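Local coordinates for potential RNA-dependent RNA polymerase (Human picobirnavirus, PDB 5I62), which copies RNA templates into RNA from ribonucleoside triphosphates, probably serving both transcription and genome replication of this double-stranded RNA virus, at residues G415-M420 with E452-H457; L459-L464 with N523-Q528; V231-S236 with Q355-D360; G77-M82 with L423-M428. One frame throughout, in Å; residues are numbered along the deposited sequence.

Contact 1 of 4, residues G415-M420 with E452-H457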
# COMPACT_ATOMS: atom_id res chain seq x y z
N GLY A 415 -10.97 -3.80 -14.50
CA GLY A 415 -11.17 -4.08 -13.09
C GLY A 415 -12.37 -3.34 -12.52
O GLY A 415 -12.50 -2.12 -12.69
N VAL A 416 -13.25 -4.07 -11.85
CA VAL A 416 -14.46 -3.51 -11.29
C VAL A 416 -14.24 -3.31 -9.79
O VAL A 416 -14.00 -4.28 -9.06
CB VAL A 416 -15.68 -4.40 -11.56
CG1 VAL A 416 -16.93 -3.79 -10.91
CG2 VAL A 416 -15.88 -4.59 -13.08
N TYR A 417 -14.33 -2.07 -9.34
CA TYR A 417 -14.25 -1.76 -7.93
C TYR A 417 -15.63 -1.92 -7.30
O TYR A 417 -16.66 -1.70 -7.94
CB TYR A 417 -13.72 -0.34 -7.76
CG TYR A 417 -13.25 0.03 -6.37
CD1 TYR A 417 -11.93 -0.19 -5.98
CD2 TYR A 417 -14.11 0.64 -5.48
CE1 TYR A 417 -11.49 0.17 -4.71
CE2 TYR A 417 -13.68 1.02 -4.22
CZ TYR A 417 -12.37 0.78 -3.84
OH TYR A 417 -11.96 1.15 -2.59
N SER A 418 -15.65 -2.33 -6.04
CA SER A 418 -16.92 -2.54 -5.34
C SER A 418 -17.62 -1.20 -5.09
O SER A 418 -17.05 -0.32 -4.44
CB SER A 418 -16.68 -3.25 -4.02
OG SER A 418 -17.85 -3.21 -3.22
N THR A 419 -18.85 -1.06 -5.58
CA THR A 419 -19.64 0.12 -5.21
C THR A 419 -19.94 0.13 -3.72
O THR A 419 -20.06 1.20 -3.11
CB THR A 419 -20.94 0.19 -6.00
OG1 THR A 419 -21.71 -1.01 -5.80
CG2 THR A 419 -20.65 0.37 -7.49
N MET A 420 -20.09 -1.05 -3.11
CA MET A 420 -20.36 -1.09 -1.67
C MET A 420 -19.17 -0.56 -0.88
O MET A 420 -19.33 0.24 0.05
CB MET A 420 -20.73 -2.51 -1.21
CG MET A 420 -22.07 -3.03 -1.75
SD MET A 420 -23.50 -2.02 -1.27
CE MET A 420 -23.30 -1.92 0.47
N GLU A 452 -14.16 7.59 -8.61
CA GLU A 452 -13.44 7.29 -9.85
C GLU A 452 -13.08 5.80 -9.94
O GLU A 452 -12.99 5.26 -11.04
CB GLU A 452 -12.18 8.17 -9.95
CG GLU A 452 -11.32 8.00 -11.22
CD GLU A 452 -12.10 8.19 -12.54
OE1 GLU A 452 -13.28 8.60 -12.51
OE2 GLU A 452 -11.50 7.92 -13.62
N ASN A 453 -12.92 5.13 -8.80
CA ASN A 453 -12.57 3.72 -8.79
C ASN A 453 -13.60 2.84 -9.49
O ASN A 453 -13.23 1.80 -10.05
CB ASN A 453 -12.37 3.25 -7.35
CG ASN A 453 -11.16 3.85 -6.72
OD1 ASN A 453 -10.06 3.78 -7.27
ND2 ASN A 453 -11.34 4.47 -5.56
N VAL A 454 -14.88 3.23 -9.48
CA VAL A 454 -15.92 2.35 -10.03
C VAL A 454 -16.17 2.64 -11.51
O VAL A 454 -17.22 2.28 -12.05
CB VAL A 454 -17.22 2.45 -9.21
CG1 VAL A 454 -16.94 2.25 -7.72
CG2 VAL A 454 -17.92 3.80 -9.44
N LYS A 455 -15.19 3.23 -12.18
CA LYS A 455 -15.35 3.68 -13.57
C LYS A 455 -15.62 2.54 -14.57
O LYS A 455 -15.94 2.84 -15.72
CB LYS A 455 -14.11 4.43 -14.02
CG LYS A 455 -12.90 3.51 -14.15
CD LYS A 455 -11.59 4.27 -14.09
CE LYS A 455 -11.00 4.45 -15.47
NZ LYS A 455 -9.78 5.29 -15.44
N TYR A 456 -15.48 1.27 -14.18
CA TYR A 456 -15.83 0.17 -15.08
C TYR A 456 -16.96 -0.69 -14.54
O TYR A 456 -17.25 -1.74 -15.12
CB TYR A 456 -14.62 -0.71 -15.36
CG TYR A 456 -13.53 -0.00 -16.10
CD1 TYR A 456 -13.75 0.48 -17.39
CD2 TYR A 456 -12.28 0.16 -15.54
CE1 TYR A 456 -12.75 1.13 -18.08
CE2 TYR A 456 -11.28 0.79 -16.23
CZ TYR A 456 -11.52 1.27 -17.50
OH TYR A 456 -10.52 1.91 -18.19
N HIS A 457 -17.58 -0.28 -13.45
CA HIS A 457 -18.67 -1.06 -12.88
C HIS A 457 -19.85 -1.03 -13.84
O HIS A 457 -20.13 0.01 -14.45
CB HIS A 457 -19.06 -0.46 -11.52
CG HIS A 457 -19.88 -1.35 -10.65
ND1 HIS A 457 -21.23 -1.56 -10.86
CD2 HIS A 457 -19.56 -2.06 -9.54
CE1 HIS A 457 -21.70 -2.37 -9.92
NE2 HIS A 457 -20.71 -2.68 -9.10
O HOH W 1 -14.22 0.03 -11.85
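Tyr417 and Val454 bring the backbones to 4.9 Å, CA to CA, where the type I turn Val454-His457, after helix 441-451, packs on strand 416-417 and the start of helix 419-427. No direct hydrogen bond joins the segments; a water bridges them, donating to Gly415 O and, at 2.7 Å, to Asn453 O, and accepting from Tyr417 N and Tyr456 N. Tyr417 has CG anti to its backbone N (chi1 -165°), and Asn453 CB makes a CH-pi contact over one face, 3.6 Å from the centroid of the Tyr417 ring. Asparagine suits the place because its flat amide also stacks beside the ring, tilted 27°. Thr419 CG2 sits over one face of the His457 ring, 3.5 Å from its centroid. Tyr417 O lies in the ring plane at the edge, 3.3 Å from His457 CD2, and Val416 CG1 touches the same carbon. Both imidazole nitrogens have partners beyond the two segments: NE2 bonds to Glu69 of helix 63-73, which also bonds Thr419 OG1, and ND1 accepts from Leu459 N. That leaves the proton on NE2, facing Glu69, whose carboxylate probably polarises this neutral imidazole, while a single water serves four backbone polar groups.

Contact 2 of 4, residues L459-L464 with N523-Q528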
# COMPACT_ATOMS: atom_id res chain seq x y z
N LEU A 459 -22.88 -0.70 -13.25
CA LEU A 459 -23.90 0.23 -12.78
C LEU A 459 -23.31 1.58 -12.40
O LEU A 459 -23.86 2.29 -11.54
CB LEU A 459 -24.64 -0.36 -11.59
CG LEU A 459 -25.47 -1.61 -11.86
CD1 LEU A 459 -26.14 -2.05 -10.57
CD2 LEU A 459 -26.50 -1.35 -12.94
N LYS A 460 -22.20 1.97 -13.02
CA LYS A 460 -21.51 3.17 -12.58
C LYS A 460 -22.36 4.42 -12.77
O LYS A 460 -22.28 5.36 -11.97
CB LYS A 460 -20.19 3.31 -13.31
CG LYS A 460 -20.35 3.41 -14.80
CD LYS A 460 -19.00 3.45 -15.46
CE LYS A 460 -19.14 3.43 -16.98
NZ LYS A 460 -18.01 4.13 -17.61
N GLU A 461 -23.19 4.45 -13.82
CA GLU A 461 -24.00 5.65 -14.06
C GLU A 461 -25.10 5.78 -13.02
O GLU A 461 -25.37 6.88 -12.53
CB GLU A 461 -24.60 5.63 -15.46
CG GLU A 461 -23.59 5.59 -16.58
CD GLU A 461 -22.78 6.88 -16.71
OE1 GLU A 461 -23.07 7.87 -16.00
OE2 GLU A 461 -21.82 6.89 -17.52
N GLU A 462 -25.77 4.66 -12.70
CA GLU A 462 -26.74 4.67 -11.61
C GLU A 462 -26.05 5.00 -10.30
O GLU A 462 -26.59 5.76 -9.48
CB GLU A 462 -27.44 3.32 -11.51
CG GLU A 462 -28.33 2.98 -12.71
CD GLU A 462 -27.57 2.38 -13.89
OE1 GLU A 462 -26.32 2.42 -13.91
OE2 GLU A 462 -28.23 1.86 -14.82
N PHE A 463 -24.86 4.44 -10.09
CA PHE A 463 -24.14 4.71 -8.85
C PHE A 463 -23.82 6.19 -8.72
O PHE A 463 -23.97 6.77 -7.63
CB PHE A 463 -22.86 3.87 -8.80
CG PHE A 463 -22.14 3.99 -7.49
CD1 PHE A 463 -22.69 3.44 -6.35
CD2 PHE A 463 -20.94 4.67 -7.41
CE1 PHE A 463 -22.04 3.54 -5.13
CE2 PHE A 463 -20.27 4.78 -6.19
CZ PHE A 463 -20.83 4.21 -5.05
N LEU A 464 -23.41 6.83 -9.82
CA LEU A 464 -23.10 8.26 -9.78
C LEU A 464 -24.34 9.09 -9.46
O LEU A 464 -24.28 10.03 -8.66
CB LEU A 464 -22.49 8.70 -11.11
CG LEU A 464 -22.02 10.15 -11.15
CD1 LEU A 464 -20.95 10.41 -10.08
CD2 LEU A 464 -21.51 10.48 -12.54
N ASN A 523 -8.85 14.20 -16.54
CA ASN A 523 -9.16 13.08 -17.42
C ASN A 523 -10.00 12.00 -16.76
O ASN A 523 -10.30 10.99 -17.41
CB ASN A 523 -7.86 12.46 -17.96
CG ASN A 523 -8.09 11.64 -19.22
OD1 ASN A 523 -8.71 12.11 -20.18
ND2 ASN A 523 -7.59 10.39 -19.22
N TRP A 524 -10.39 12.16 -15.49
CA TRP A 524 -11.14 11.10 -14.82
C TRP A 524 -12.52 10.91 -15.45
O TRP A 524 -13.17 11.88 -15.88
CB TRP A 524 -11.30 11.40 -13.33
CG TRP A 524 -10.05 11.27 -12.52
CD1 TRP A 524 -8.81 10.92 -12.96
CD2 TRP A 524 -9.92 11.49 -11.11
NE1 TRP A 524 -7.91 10.91 -11.92
CE2 TRP A 524 -8.57 11.26 -10.77
CE3 TRP A 524 -10.82 11.87 -10.10
CZ2 TRP A 524 -8.10 11.38 -9.47
CZ3 TRP A 524 -10.35 11.99 -8.81
CH2 TRP A 524 -9.00 11.75 -8.51
N TRP A 525 -12.97 9.65 -15.49
CA TRP A 525 -14.31 9.34 -15.96
C TRP A 525 -15.38 10.11 -15.18
O TRP A 525 -16.34 10.62 -15.76
CB TRP A 525 -14.58 7.84 -15.85
CG TRP A 525 -16.04 7.55 -15.81
CD1 TRP A 525 -16.91 7.53 -16.86
CD2 TRP A 525 -16.84 7.31 -14.63
NE1 TRP A 525 -18.19 7.27 -16.43
CE2 TRP A 525 -18.18 7.13 -15.06
CE3 TRP A 525 -16.56 7.21 -13.27
CZ2 TRP A 525 -19.22 6.86 -14.18
CZ3 TRP A 525 -17.60 6.95 -12.39
CH2 TRP A 525 -18.91 6.78 -12.85
N VAL A 526 -15.24 10.16 -13.84
CA VAL A 526 -16.30 10.76 -13.03
C VAL A 526 -16.43 12.25 -13.35
O VAL A 526 -17.53 12.80 -13.31
CB VAL A 526 -16.04 10.52 -11.53
CG1 VAL A 526 -14.75 11.19 -11.07
CG2 VAL A 526 -17.22 11.03 -10.68
N VAL A 527 -15.31 12.91 -13.66
CA VAL A 527 -15.36 14.31 -14.06
C VAL A 527 -16.10 14.46 -15.38
O VAL A 527 -16.97 15.33 -15.54
CB VAL A 527 -13.93 14.89 -14.15
CG1 VAL A 527 -13.96 16.30 -14.70
CG2 VAL A 527 -13.26 14.87 -12.77
N GLN A 528 -15.80 13.59 -16.35
CA GLN A 528 -16.52 13.60 -17.62
C GLN A 528 -17.99 13.29 -17.42
O GLN A 528 -18.86 13.92 -18.05
CB GLN A 528 -15.89 12.60 -18.59
CG GLN A 528 -16.58 12.58 -19.95
CD GLN A 528 -16.24 11.35 -20.78
OE1 GLN A 528 -15.53 10.46 -20.32
NE2 GLN A 528 -16.74 11.31 -22.02
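Lys460 NZ is gripped by a hydrogen bond to Lys455 O and by an off-centre cation-pi interaction with Trp525, 3.8 Å from NZ to the centroid of the five-membered ring and 32° off its normal. NZ is also 3.4 Å from Trp525 NE1, but both are donors, so this closeness is not a hydrogen bond. Lys460 CG takes the crowded position between the backbone N and the carbonyl carbon (chi1 60°), and the extended chain beyond it crosses the indole obliquely, with CD over one face toward the rim, 3.6 Å from Trp525 CZ2; CB is 3.7 Å from Trp525 CH2. A long aliphatic chain with a charged end thus serves both the benzo ring and the pyrrole ring. Glu461 reaches the indole in its plane, OE2 3.8 Å from Trp525 NE1, with the carboxylate turned 70° from the ring; its OE1 forms a salt bridge with Arg533. One turn further along helix 460-469, Leu464 crosses Val526 at about a right angle, CD1 to CG2 3.8 Å, a purely apolar meeting. The starts of helices 460-469 and 525-532 therefore meet here. Glu452, just past helix 441-451, bonds to Trp525 N and Val526 N in the first turn of helix 525-532, while Val526 packs on Leu448 and Ile451 of helix 441-451, and Phe463 makes an edge-to-face contact with Trp51 of helix 44-55.

Contact 3 of 4, residues V231-S236 with Q355-D360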
# COMPACT_ATOMS: atom_id res chain seq x y z
N VAL A 231 6.11 -4.32 -13.66
CA VAL A 231 5.12 -4.41 -12.58
C VAL A 231 3.96 -3.50 -12.95
O VAL A 231 4.00 -2.30 -12.67
CB VAL A 231 5.73 -3.99 -11.23
CG1 VAL A 231 4.66 -4.03 -10.11
CG2 VAL A 231 6.91 -4.88 -10.88
N PRO A 232 2.91 -4.03 -13.59
CA PRO A 232 1.85 -3.16 -14.11
C PRO A 232 1.18 -2.29 -13.04
O PRO A 232 0.81 -1.16 -13.35
CB PRO A 232 0.84 -4.14 -14.73
CG PRO A 232 1.69 -5.35 -15.13
CD PRO A 232 2.74 -5.44 -14.00
N ALA A 233 1.05 -2.78 -11.80
CA ALA A 233 0.41 -1.98 -10.75
C ALA A 233 1.21 -0.72 -10.41
O ALA A 233 0.65 0.22 -9.84
CB ALA A 233 0.20 -2.82 -9.50
N TRP A 234 2.50 -0.69 -10.74
CA TRP A 234 3.29 0.53 -10.61
C TRP A 234 3.02 1.52 -11.74
O TRP A 234 3.44 2.67 -11.65
CB TRP A 234 4.79 0.23 -10.59
CG TRP A 234 5.28 -0.42 -9.33
CD1 TRP A 234 4.56 -0.64 -8.19
CD2 TRP A 234 6.58 -0.96 -9.10
NE1 TRP A 234 5.35 -1.27 -7.25
CE2 TRP A 234 6.59 -1.48 -7.79
CE3 TRP A 234 7.74 -1.05 -9.86
CZ2 TRP A 234 7.72 -2.09 -7.23
CZ3 TRP A 234 8.86 -1.65 -9.31
CH2 TRP A 234 8.84 -2.17 -8.01
N VAL A 235 2.34 1.09 -12.80
CA VAL A 235 2.10 1.98 -13.92
C VAL A 235 0.69 2.54 -13.81
O VAL A 235 0.50 3.75 -13.71
CB VAL A 235 2.33 1.27 -15.27
CG1 VAL A 235 2.06 2.24 -16.44
CG2 VAL A 235 3.75 0.72 -15.34
N SER A 236 -0.32 1.66 -13.83
CA SER A 236 -1.70 2.11 -13.83
C SER A 236 -2.63 0.92 -13.70
O SER A 236 -2.23 -0.22 -13.95
CB SER A 236 -2.04 2.88 -15.11
OG SER A 236 -2.11 1.97 -16.19
N GLN A 355 0.74 -11.69 -11.88
CA GLN A 355 1.09 -10.37 -11.36
C GLN A 355 1.21 -10.43 -9.84
O GLN A 355 0.56 -11.25 -9.18
CB GLN A 355 0.03 -9.31 -11.71
CG GLN A 355 -0.17 -9.06 -13.17
CD GLN A 355 -1.16 -7.94 -13.39
OE1 GLN A 355 -2.25 -8.15 -13.92
NE2 GLN A 355 -0.80 -6.74 -12.97
N CYS A 356 2.01 -9.52 -9.29
CA CYS A 356 2.04 -9.33 -7.85
C CYS A 356 2.42 -7.89 -7.51
O CYS A 356 3.09 -7.21 -8.28
CB CYS A 356 2.99 -10.30 -7.14
SG CYS A 356 4.66 -10.35 -7.80
N LEU A 357 1.99 -7.47 -6.33
CA LEU A 357 2.31 -6.13 -5.84
C LEU A 357 2.25 -6.21 -4.33
O LEU A 357 1.19 -6.50 -3.77
CB LEU A 357 1.32 -5.09 -6.36
CG LEU A 357 1.54 -3.71 -5.73
CD1 LEU A 357 2.75 -3.04 -6.35
CD2 LEU A 357 0.29 -2.84 -5.87
N GLY A 358 3.39 -6.01 -3.68
CA GLY A 358 3.43 -6.14 -2.23
C GLY A 358 2.93 -7.51 -1.82
O GLY A 358 3.43 -8.54 -2.32
N ASP A 359 1.91 -7.55 -0.97
CA ASP A 359 1.36 -8.81 -0.49
C ASP A 359 0.21 -9.33 -1.35
O ASP A 359 -0.44 -10.31 -0.96
CB ASP A 359 0.89 -8.67 0.98
CG ASP A 359 -0.36 -7.81 1.14
OD1 ASP A 359 -0.75 -7.08 0.20
OD2 ASP A 359 -0.96 -7.84 2.24
N ASP A 360 -0.04 -8.72 -2.51
CA ASP A 360 -1.17 -9.09 -3.36
C ASP A 360 -0.67 -9.80 -4.61
O ASP A 360 0.27 -9.33 -5.23
CB ASP A 360 -1.97 -7.86 -3.77
CG ASP A 360 -3.45 -8.09 -3.70
OD1 ASP A 360 -4.00 -8.87 -4.51
OD2 ASP A 360 -4.06 -7.50 -2.78
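Leu357 sets CG anti to its backbone N (chi1 174°), and a chi2 of 76° carries CD1 to Trp234, whose own CG lies anti to the carbonyl carbon (chi1 -72°). The leucine fork thereby meets two neighbours. Leu357 CD1 comes 3.3 Å from Trp234 NE1, approaching the indole obliquely, and Leu357 CD2 packs on Ala233 CB at 3.6 Å. A branched aliphatic chain suits a place between a methyl group and the pyrrole end of an indole, and the small alanine lets the backbones come close, 6.7 Å between the CA atoms of Ala233 and Leu357. Val231 completes the apolar patch: CG1 lies over one face of the Trp234 ring and 4.3 Å from Leu357 CD1. At the other end Pro232 packs against the side chain of Gln355. The indole N-H is used by Asn328 of helix 327-345, which helps to fix the ring's rotation. Within segment 231-236, Pro232 O receives both Val235 N and Ser236 N, holding the irregular helical turn that presents Ala233 and Trp234; Ser236 then caps helix 237-250. Across the contact, Leu357 opens a type II' beta turn closed by Asp360 N to Leu357 O at 2.8 Å and by the reciprocal bond from Leu357 N. Gly358 takes the turn's positive-phi position, which favours glycine. This tight Gly-Asp-Asp turn between antiparallel strands 355-357 and 360-363 is the motif C hairpin of the polymerase palm, whose first aspartate, in related polymerases, helps to bind the catalytic metal ions.

Contact 4 of 4, residues G77-M82 with L423-M428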
# COMPACT_ATOMS: atom_id res chain seq x y z
N GLY A 77 -17.72 0.16 7.18
CA GLY A 77 -17.86 0.68 8.52
C GLY A 77 -16.87 1.79 8.82
O GLY A 77 -16.24 2.36 7.92
N PRO A 78 -16.71 2.10 10.10
CA PRO A 78 -15.81 3.20 10.49
C PRO A 78 -14.38 2.94 10.06
O PRO A 78 -13.96 1.80 9.86
CB PRO A 78 -15.94 3.24 12.02
CG PRO A 78 -17.27 2.56 12.33
CD PRO A 78 -17.42 1.51 11.25
N MET A 79 -13.62 4.04 9.91
CA MET A 79 -12.19 3.99 9.66
C MET A 79 -11.36 4.84 10.62
O MET A 79 -10.13 4.77 10.57
CB MET A 79 -11.87 4.46 8.24
CG MET A 79 -12.68 3.80 7.17
SD MET A 79 -12.65 4.79 5.66
CE MET A 79 -10.94 4.54 5.17
N SER A 80 -11.99 5.63 11.47
CA SER A 80 -11.26 6.62 12.25
C SER A 80 -10.87 6.14 13.64
O SER A 80 -10.10 6.83 14.31
CB SER A 80 -12.10 7.88 12.36
OG SER A 80 -13.31 7.58 13.05
N VAL A 81 -11.43 5.03 14.10
CA VAL A 81 -11.24 4.65 15.49
C VAL A 81 -9.84 4.09 15.66
O VAL A 81 -9.53 2.99 15.18
CB VAL A 81 -12.31 3.65 15.97
CG1 VAL A 81 -12.04 3.24 17.42
CG2 VAL A 81 -13.70 4.27 15.84
N MET A 82 -9.00 4.84 16.34
CA MET A 82 -7.62 4.47 16.62
C MET A 82 -7.49 4.03 18.07
O MET A 82 -7.76 4.82 18.99
CB MET A 82 -6.72 5.66 16.30
CG MET A 82 -5.29 5.50 16.73
SD MET A 82 -4.39 7.07 16.51
CE MET A 82 -2.74 6.49 16.83
N LEU A 423 -19.16 3.19 -1.28
CA LEU A 423 -20.15 3.87 -0.44
C LEU A 423 -19.66 4.00 1.00
O LEU A 423 -19.85 5.05 1.63
CB LEU A 423 -21.47 3.13 -0.47
CG LEU A 423 -22.33 3.32 -1.70
CD1 LEU A 423 -23.57 2.46 -1.59
CD2 LEU A 423 -22.71 4.81 -1.80
N GLY A 424 -19.07 2.94 1.55
CA GLY A 424 -18.54 3.02 2.90
C GLY A 424 -17.49 4.12 3.04
O GLY A 424 -17.47 4.85 4.03
N ARG A 425 -16.62 4.25 2.03
CA ARG A 425 -15.58 5.28 2.08
C ARG A 425 -16.16 6.67 1.87
O ARG A 425 -15.64 7.64 2.43
CB ARG A 425 -14.52 4.98 1.04
CG ARG A 425 -13.82 3.69 1.32
CD ARG A 425 -12.48 3.59 0.65
NE ARG A 425 -11.76 2.48 1.25
CZ ARG A 425 -10.44 2.42 1.35
NH1 ARG A 425 -9.69 3.41 0.87
NH2 ARG A 425 -9.86 1.37 1.92
N LEU A 426 -17.20 6.80 1.05
CA LEU A 426 -17.85 8.10 0.90
C LEU A 426 -18.49 8.53 2.21
O LEU A 426 -18.54 9.73 2.53
CB LEU A 426 -18.89 8.03 -0.22
CG LEU A 426 -18.33 7.89 -1.63
CD1 LEU A 426 -19.45 7.66 -2.63
CD2 LEU A 426 -17.50 9.10 -2.01
N ALA A 427 -18.99 7.57 2.99
CA ALA A 427 -19.75 7.90 4.19
C ALA A 427 -18.87 8.08 5.42
O ALA A 427 -19.25 8.80 6.35
CB ALA A 427 -20.80 6.82 4.44
N MET A 428 -17.70 7.46 5.44
CA MET A 428 -16.85 7.37 6.62
C MET A 428 -15.44 7.81 6.27
O MET A 428 -14.91 7.40 5.24
CB MET A 428 -16.79 5.94 7.15
CG MET A 428 -18.11 5.41 7.61
SD MET A 428 -18.38 6.08 9.24
CE MET A 428 -19.79 5.10 9.77
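Met428 and Gly77 meet through a carbonyl: Met428 CG is 3.6 Å from Gly77 O, and CB lies beside the same oxygen. The methionine bends at chi2 (-79°), which brings SD 4.1 Å from Pro78 CA, and its CE reaches Pro78 CG at 4.4 Å. Met79 answers from the other segment, its SD 3.5 Å from Met428 O, and a chi3 of 70° turns CE over one face of the Arg425 guanidinium, 4.4 Å from CZ. Flexible, polarisable thioethers suit such irregular surfaces, where carbonyls, a proline ring and a flat cation are met in turn. A second shell fixes the partners. Glu190 forms a salt bridge with Arg425 NE and also touches Met79, while Arg446 binds Met428 O and Arg425 O. Gly77 adopts backbone angles that call for glycine, and Gly424 on the facing helix lies closest to it, their CA atoms 6.1 Å apart. The loop between helices 63-73 and 89-97 is thus laid on the C-terminal end of helix 419-427. That helix is packed further by helix 44-55 through Leu423 on Ile47, by helix 441-451 through Leu426 on Ile450, and by helix 460-469 through Leu423 on Phe466.

In the fold
From the N terminus, contact 4 opens first, at 77-82, and closes at 423-428 after some 340 residues, the widest loop of the four, tying an N-terminal loop to helix 419-427. Contact 3 nests inside it, joining the loop before helix 237-250 to the hairpin that begins with strand 355-357. Contact 1 opens at 415-420, before contact 4 has closed, and ends at 452-457, so the two cross and share helix 419-427. Contact 2 follows in series, tying helix 460-469 to the C-terminal helix across the unmodelled residues 493-519. Contacts 1 and 2 touch through Glu452, contacts 2 and 4 through Phe463 and Leu423. Contact 3 touches none of the others; its nearest atoms are about 8 Å from those of contact 1.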